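Local coordinates for protein alginate lyase A1-II' (Sphingomonas sp. A1, PDB 2CWS) that probably depolymerises alginate as a lyase, this chain being the polysaccharide lyase family 7 domain that makes up most of the protein, at residues N151-M164 and Y174-F186. Residues are numbered along the deposited sequence; the frame is centred on the assembly and turned at random. Where two conformers were deposited one is given.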
loop_
_atom_site.group_PDB
_atom_site.type_symbol
_atom_site.label_atom_id
_atom_site.label_comp_id
_atom_site.label_asym_id
_atom_site.label_seq_id
_atom_site.Cartn_x
_atom_site.Cartn_y
_atom_site.Cartn_z
ATOM N N ASN A 151 -12.601 -8.821 4.069
ATOM C CA ASN A 151 -12.371 -10.026 3.248
ATOM C C ASN A 151 -11.203 -10.770 3.883
ATOM O O ASN A 151 -10.029 -10.344 3.734
ATOM C CB ASN A 151 -12.053 -9.670 1.793
ATOM C CG ASN A 151 -13.238 -8.963 1.127
ATOM O OD1 ASN A 151 -14.191 -9.630 0.662
ATOM N ND2 ASN A 151 -13.236 -7.625 1.110
ATOM N N TYR A 152 -11.511 -11.831 4.593
ATOM C CA TYR A 152 -10.515 -12.488 5.448
ATOM C C TYR A 152 -9.856 -13.685 4.749
ATOM O O TYR A 152 -10.581 -14.531 4.167
ATOM C CB TYR A 152 -11.168 -13.017 6.740
ATOM C CG TYR A 152 -11.726 -11.855 7.573
ATOM C CD1 TYR A 152 -13.076 -11.655 7.747
ATOM C CD2 TYR A 152 -10.832 -10.952 8.165
ATOM C CE1 TYR A 152 -13.528 -10.547 8.556
ATOM C CE2 TYR A 152 -11.238 -9.867 8.945
ATOM C CZ TYR A 152 -12.587 -9.696 9.112
ATOM O OH TYR A 152 -13.082 -8.620 9.849
ATOM N N PHE A 153 -8.534 -13.718 4.851
ATOM C CA PHE A 153 -7.720 -14.812 4.329
ATOM C C PHE A 153 -7.064 -15.461 5.539
ATOM O O PHE A 153 -6.156 -14.886 6.164
ATOM C CB PHE A 153 -6.672 -14.272 3.330
ATOM C CG PHE A 153 -7.331 -13.626 2.132
ATOM C CD1 PHE A 153 -7.672 -12.251 2.177
ATOM C CD2 PHE A 153 -7.633 -14.373 1.023
ATOM C CE1 PHE A 153 -8.318 -11.703 1.054
ATOM C CE2 PHE A 153 -8.228 -13.811 -0.096
ATOM C CZ PHE A 153 -8.560 -12.485 -0.072
ATOM N N THR A 154 -7.517 -16.661 5.834
ATOM C CA THR A 154 -7.090 -17.417 6.992
ATOM C C THR A 154 -5.791 -18.168 6.737
ATOM O O THR A 154 -5.651 -18.875 5.725
ATOM C CB THR A 154 -8.194 -18.423 7.352
ATOM O OG1 THR A 154 -9.367 -17.678 7.660
ATOM C CG2 THR A 154 -7.806 -19.265 8.539
ATOM N N GLY A 155 -4.829 -18.038 7.688
ATOM C CA GLY A 155 -3.626 -18.881 7.754
ATOM C C GLY A 155 -2.350 -18.132 7.384
ATOM O O GLY A 155 -1.260 -18.715 7.472
ATOM N N ILE A 156 -2.441 -16.868 7.015
ATOM C CA ILE A 156 -1.320 -16.003 6.564
ATOM C C ILE A 156 -0.504 -15.643 7.819
ATOM O O ILE A 156 -0.976 -14.755 8.548
ATOM C CB ILE A 156 -1.792 -14.728 5.825
ATOM C CG1 ILE A 156 -2.937 -14.951 4.767
ATOM C CG2 ILE A 156 -0.638 -13.989 5.220
ATOM C CD1 ILE A 156 -2.409 -16.004 3.820
ATOM N N LYS A 157 0.662 -16.257 8.112
ATOM C CA LYS A 157 1.370 -16.019 9.344
ATOM C C LYS A 157 2.597 -15.144 9.153
ATOM O O LYS A 157 3.097 -14.914 8.058
ATOM C CB LYS A 157 1.765 -17.341 10.000
ATOM C CG LYS A 157 0.498 -18.069 10.444
ATOM C CD LYS A 157 0.737 -19.487 10.937
ATOM C CE LYS A 157 -0.631 -20.092 11.364
ATOM N NZ LYS A 157 -0.389 -21.503 11.804
ATOM N N LEU A 158 3.081 -14.624 10.295
ATOM C CA LEU A 158 4.342 -13.898 10.301
ATOM C C LEU A 158 5.423 -14.720 9.634
ATOM O O LEU A 158 5.603 -15.870 9.930
ATOM C CB LEU A 158 4.726 -13.617 11.778
ATOM C CG LEU A 158 5.825 -12.577 11.957
ATOM C CD1 LEU A 158 5.274 -11.184 11.710
ATOM C CD2 LEU A 158 6.428 -12.702 13.344
ATOM N N GLY A 159 6.128 -14.079 8.686
ATOM C CA GLY A 159 7.214 -14.729 7.946
ATOM C C GLY A 159 6.781 -15.521 6.729
ATOM O O GLY A 159 7.646 -15.854 5.909
ATOM N N ASP A 160 5.495 -15.825 6.571
ATOM C CA ASP A 160 5.036 -16.547 5.408
ATOM C C ASP A 160 5.083 -15.642 4.170
ATOM O O ASP A 160 4.810 -14.473 4.234
ATOM C CB ASP A 160 3.590 -16.992 5.549
ATOM C CG ASP A 160 3.363 -18.114 6.541
ATOM O OD1 ASP A 160 4.329 -18.721 7.092
ATOM O OD2 ASP A 160 2.142 -18.425 6.729
ATOM N N LEU A 161 5.368 -16.212 3.013
ATOM C CA LEU A 161 5.337 -15.456 1.772
ATOM C C LEU A 161 3.903 -15.424 1.293
ATOM O O LEU A 161 3.236 -16.485 1.264
ATOM C CB LEU A 161 6.180 -16.191 0.715
ATOM C CG LEU A 161 6.282 -15.423 -0.607
ATOM C CD1 LEU A 161 7.337 -14.355 -0.381
ATOM C CD2 LEU A 161 6.598 -16.288 -1.808
ATOM N N TYR A 162 3.431 -14.258 0.900
ATOM C CA TYR A 162 2.123 -14.118 0.236
ATOM C C TYR A 162 2.325 -13.556 -1.169
ATOM O O TYR A 162 3.194 -12.719 -1.419
ATOM C CB TYR A 162 1.154 -13.231 1.020
ATOM C CG TYR A 162 1.761 -12.025 1.742
ATOM C CD1 TYR A 162 1.969 -12.066 3.100
ATOM C CD2 TYR A 162 2.085 -10.859 1.059
ATOM C CE1 TYR A 162 2.503 -10.976 3.795
ATOM C CE2 TYR A 162 2.639 -9.764 1.707
ATOM C CZ TYR A 162 2.841 -9.830 3.082
ATOM O OH TYR A 162 3.404 -8.789 3.809
ATOM N N ASN A 163 1.473 -14.038 -2.055
ATOM C CA ASN A 163 1.309 -13.514 -3.394
ATOM C C ASN A 163 0.005 -12.751 -3.537
ATOM O O ASN A 163 -1.062 -13.364 -3.599
ATOM C CB ASN A 163 1.277 -14.639 -4.420
ATOM C CG ASN A 163 2.621 -15.321 -4.508
ATOM O OD1 ASN A 163 3.603 -14.681 -4.843
ATOM N ND2 ASN A 163 2.699 -16.608 -4.177
ATOM N N MET A 164 0.074 -11.452 -3.570
ATOM C CA MET A 164 -1.088 -10.588 -3.482
ATOM C C MET A 164 -1.399 -9.990 -4.846
ATOM O O MET A 164 -0.481 -9.698 -5.613
ATOM C CB MET A 164 -0.783 -9.464 -2.486
ATOM C CG MET A 164 -1.935 -8.512 -2.278
ATOM S SD MET A 164 -1.486 -7.139 -1.190
ATOM C CE MET A 164 -1.182 -8.027 0.347
ATOM N N TYR A 174 -11.158 -6.433 -7.010
ATOM C CA TYR A 174 -10.852 -7.848 -6.875
ATOM C C TYR A 174 -9.598 -7.939 -6.013
ATOM O O TYR A 174 -8.555 -7.400 -6.386
ATOM C CB TYR A 174 -10.620 -8.512 -8.247
ATOM C CG TYR A 174 -11.828 -8.357 -9.144
ATOM C CD1 TYR A 174 -12.019 -7.204 -9.905
ATOM C CD2 TYR A 174 -12.778 -9.375 -9.212
ATOM C CE1 TYR A 174 -13.130 -7.044 -10.728
ATOM C CE2 TYR A 174 -13.896 -9.238 -10.025
ATOM C CZ TYR A 174 -14.044 -8.086 -10.772
ATOM O OH TYR A 174 -15.183 -7.931 -11.581
ATOM N N VAL A 175 -9.728 -8.597 -4.866
ATOM C CA VAL A 175 -8.664 -8.643 -3.865
ATOM C C VAL A 175 -8.254 -10.092 -3.690
ATOM O O VAL A 175 -9.105 -10.954 -3.433
ATOM C CB VAL A 175 -9.117 -7.945 -2.560
ATOM C CG1 VAL A 175 -9.403 -6.467 -2.848
ATOM C CG2 VAL A 175 -10.322 -8.616 -1.898
ATOM N N THR A 176 -6.951 -10.353 -3.813
ATOM C CA THR A 176 -6.490 -11.731 -3.915
ATOM C C THR A 176 -5.283 -11.966 -3.045
ATOM O O THR A 176 -4.317 -11.188 -3.055
ATOM C CB THR A 176 -6.025 -11.987 -5.382
ATOM O OG1 THR A 176 -7.156 -11.721 -6.251
ATOM C CG2 THR A 176 -5.534 -13.406 -5.624
ATOM N N MET A 177 -5.307 -13.103 -2.345
ATOM C CA MET A 177 -4.125 -13.639 -1.671
ATOM C C MET A 177 -3.929 -15.070 -2.096
ATOM O O MET A 177 -4.856 -15.881 -1.968
ATOM C CB MET A 177 -4.315 -13.625 -0.125
ATOM C CG MET A 177 -4.371 -12.213 0.418
ATOM S SD MET A 177 -2.769 -11.380 0.390
ATOM C CE MET A 177 -1.976 -12.241 1.793
ATOM N N ASN A 178 -2.759 -15.377 -2.606
ATOM C CA ASN A 178 -2.392 -16.764 -2.940
ATOM C C ASN A 178 -3.421 -17.398 -3.857
ATOM O O ASN A 178 -3.787 -18.556 -3.696
ATOM C CB ASN A 178 -2.163 -17.606 -1.691
ATOM C CG ASN A 178 -1.113 -16.963 -0.768
ATOM O OD1 ASN A 178 -0.199 -16.250 -1.230
ATOM N ND2 ASN A 178 -1.242 -17.234 0.497
ATOM N N GLY A 179 -3.885 -16.614 -4.847
ATOM C CA GLY A 179 -4.795 -17.190 -5.845
ATOM C C GLY A 179 -6.248 -17.257 -5.400
ATOM O O GLY A 179 -7.095 -17.662 -6.207
ATOM N N ASP A 180 -6.581 -16.807 -4.187
ATOM C CA ASP A 180 -7.969 -16.773 -3.672
ATOM C C ASP A 180 -8.468 -15.339 -3.856
ATOM O O ASP A 180 -7.939 -14.441 -3.203
ATOM C CB ASP A 180 -7.925 -17.198 -2.210
ATOM C CG ASP A 180 -9.234 -17.148 -1.482
ATOM O OD1 ASP A 180 -10.242 -16.623 -2.058
ATOM O OD2 ASP A 180 -9.281 -17.621 -0.314
ATOM N N THR A 181 -9.440 -15.138 -4.764
ATOM C CA THR A 181 -9.917 -13.821 -5.081
ATOM C C THR A 181 -11.319 -13.597 -4.518
ATOM O O THR A 181 -12.213 -14.455 -4.615
ATOM C CB THR A 181 -9.941 -13.619 -6.599
ATOM O OG1 THR A 181 -8.628 -13.742 -7.103
ATOM C CG2 THR A 181 -10.516 -12.270 -6.998
ATOM N N ARG A 182 -11.511 -12.413 -3.951
ATOM C CA ARG A 182 -12.824 -11.940 -3.512
ATOM C C ARG A 182 -13.138 -10.638 -4.260
ATOM O O ARG A 182 -12.203 -9.965 -4.723
ATOM C CB ARG A 182 -12.804 -11.614 -1.991
ATOM C CG ARG A 182 -12.060 -12.644 -1.168
ATOM C CD ARG A 182 -12.747 -14.017 -1.059
ATOM N NE ARG A 182 -11.845 -14.985 -0.358
ATOM C CZ ARG A 182 -11.619 -14.966 0.959
ATOM N NH1 ARG A 182 -10.747 -15.830 1.472
ATOM N NH2 ARG A 182 -12.236 -14.106 1.778
ATOM N N SER A 183 -14.395 -10.224 -4.334
ATOM C CA SER A 183 -14.683 -8.967 -5.040
ATOM C C SER A 183 -15.688 -8.141 -4.265
ATOM O O SER A 183 -16.540 -8.658 -3.526
ATOM C CB SER A 183 -15.208 -9.235 -6.469
ATOM O OG SER A 183 -16.543 -9.794 -6.432
ATOM N N VAL A 184 -15.583 -6.840 -4.488
ATOM C CA VAL A 184 -16.508 -5.830 -3.946
ATOM C C VAL A 184 -16.795 -4.803 -5.032
ATOM O O VAL A 184 -15.867 -4.201 -5.573
ATOM C CB VAL A 184 -15.900 -5.138 -2.722
ATOM C CG1 VAL A 184 -16.843 -4.040 -2.189
ATOM C CG2 VAL A 184 -15.565 -6.140 -1.612
ATOM N N ASP A 185 -18.075 -4.585 -5.345
ATOM C CA ASP A 185 -18.452 -3.615 -6.371
ATOM C C ASP A 185 -18.598 -2.253 -5.679
ATOM O O ASP A 185 -19.630 -1.895 -5.192
ATOM C CB ASP A 185 -19.702 -4.095 -7.089
ATOM C CG ASP A 185 -20.150 -3.120 -8.158
ATOM O OD1 ASP A 185 -19.509 -2.081 -8.336
ATOM O OD2 ASP A 185 -21.166 -3.484 -8.825
ATOM N N PHE A 186 -17.493 -1.498 -5.645
ATOM C CA PHE A 186 -17.492 -0.266 -4.888
ATOM C C PHE A 186 -18.261 0.833 -5.607
ATOM O O PHE A 186 -19.039 1.530 -4.955
ATOM C CB PHE A 186 -16.051 0.166 -4.485
ATOM C CG PHE A 186 -15.089 0.452 -5.631
ATOM C CD1 PHE A 186 -14.888 1.744 -6.077
ATOM C CD2 PHE A 186 -14.349 -0.587 -6.213
ATOM C CE1 PHE A 186 -13.983 2.030 -7.079
ATOM C CE2 PHE A 186 -13.473 -0.311 -7.234
ATOM C CZ PHE A 186 -13.246 1.001 -7.667
HETATM O O HOH W 1 -14.484 -12.268 1.498
HETATM O O HOH W 2 -9.438 -17.778 3.944
HETATM O O HOH W 3 2.273 -17.561 -1.009
HETATM O O HOH W 4 0.655 -16.370 2.415
HETATM O O HOH W 5 0.366 -18.393 -3.754
HETATM O O HOH W 6 -2.155 -14.525 -5.848
#
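Phe153 lies sandwiched between Met177 and Arg182, a worked example of one ring joining an apolar neighbour on one face to a cation on the other, between the two sheets of a beta-sandwich. Met177 CG sits over the centre of one face, 3.7 Å from the centroid of the Phe153 ring, a CH-pi contact. On the opposite face the Arg182 guanidinium is stacked with its plane 30° from that of the ring, CZ 4.1 Å from the Phe153 centroid, in cation-pi geometry. The ring edge, at CE2, meets the carbonyl Asp180 O.

Two partners at its edge, near its plane, fix the rotation of the guanidinium. NE and NH1 take the two carboxylate oxygens of Asp180 side-on, a salt bridge, while NH1 and NH2 converge on one atom, Tyr152 O, with NH2 2.9 Å from that oxygen and both nitrogens on the same face of the carbonyl plane. The carboxylate would be expected to offset the arginine's charge. A water bridges NH2 to Asn151 OD1, and Asn151 ND2 donates to Met136 O.

Bends at chi2 (-72°) and chi3 (-75°) lift the end of Met177 away from the ring, with SD still above its face at a distance, a Met-aromatic contact, and CE 3.4 Å from Tyr162 CB; SD also lies near Met164 CE. Asn178, in the type I' turn between strands 172-177 and 180-185, reaches across to strand 162-169: its OD1 accepts from Asn163 N at 2.9 Å in an almost straight bond, and its own N donates to Asn163 O.

Met164 and Met177 form an antiparallel non-hydrogen-bonded pair within the sheet that ends at strand 180-185. Strand 148-154 belongs to the other sheet, pairing with strand 133-139, where Met136 touches Phe153 and Val175. With its strands drawn from both sheets, the contact spans the two layers of the concanavalin-like sandwich.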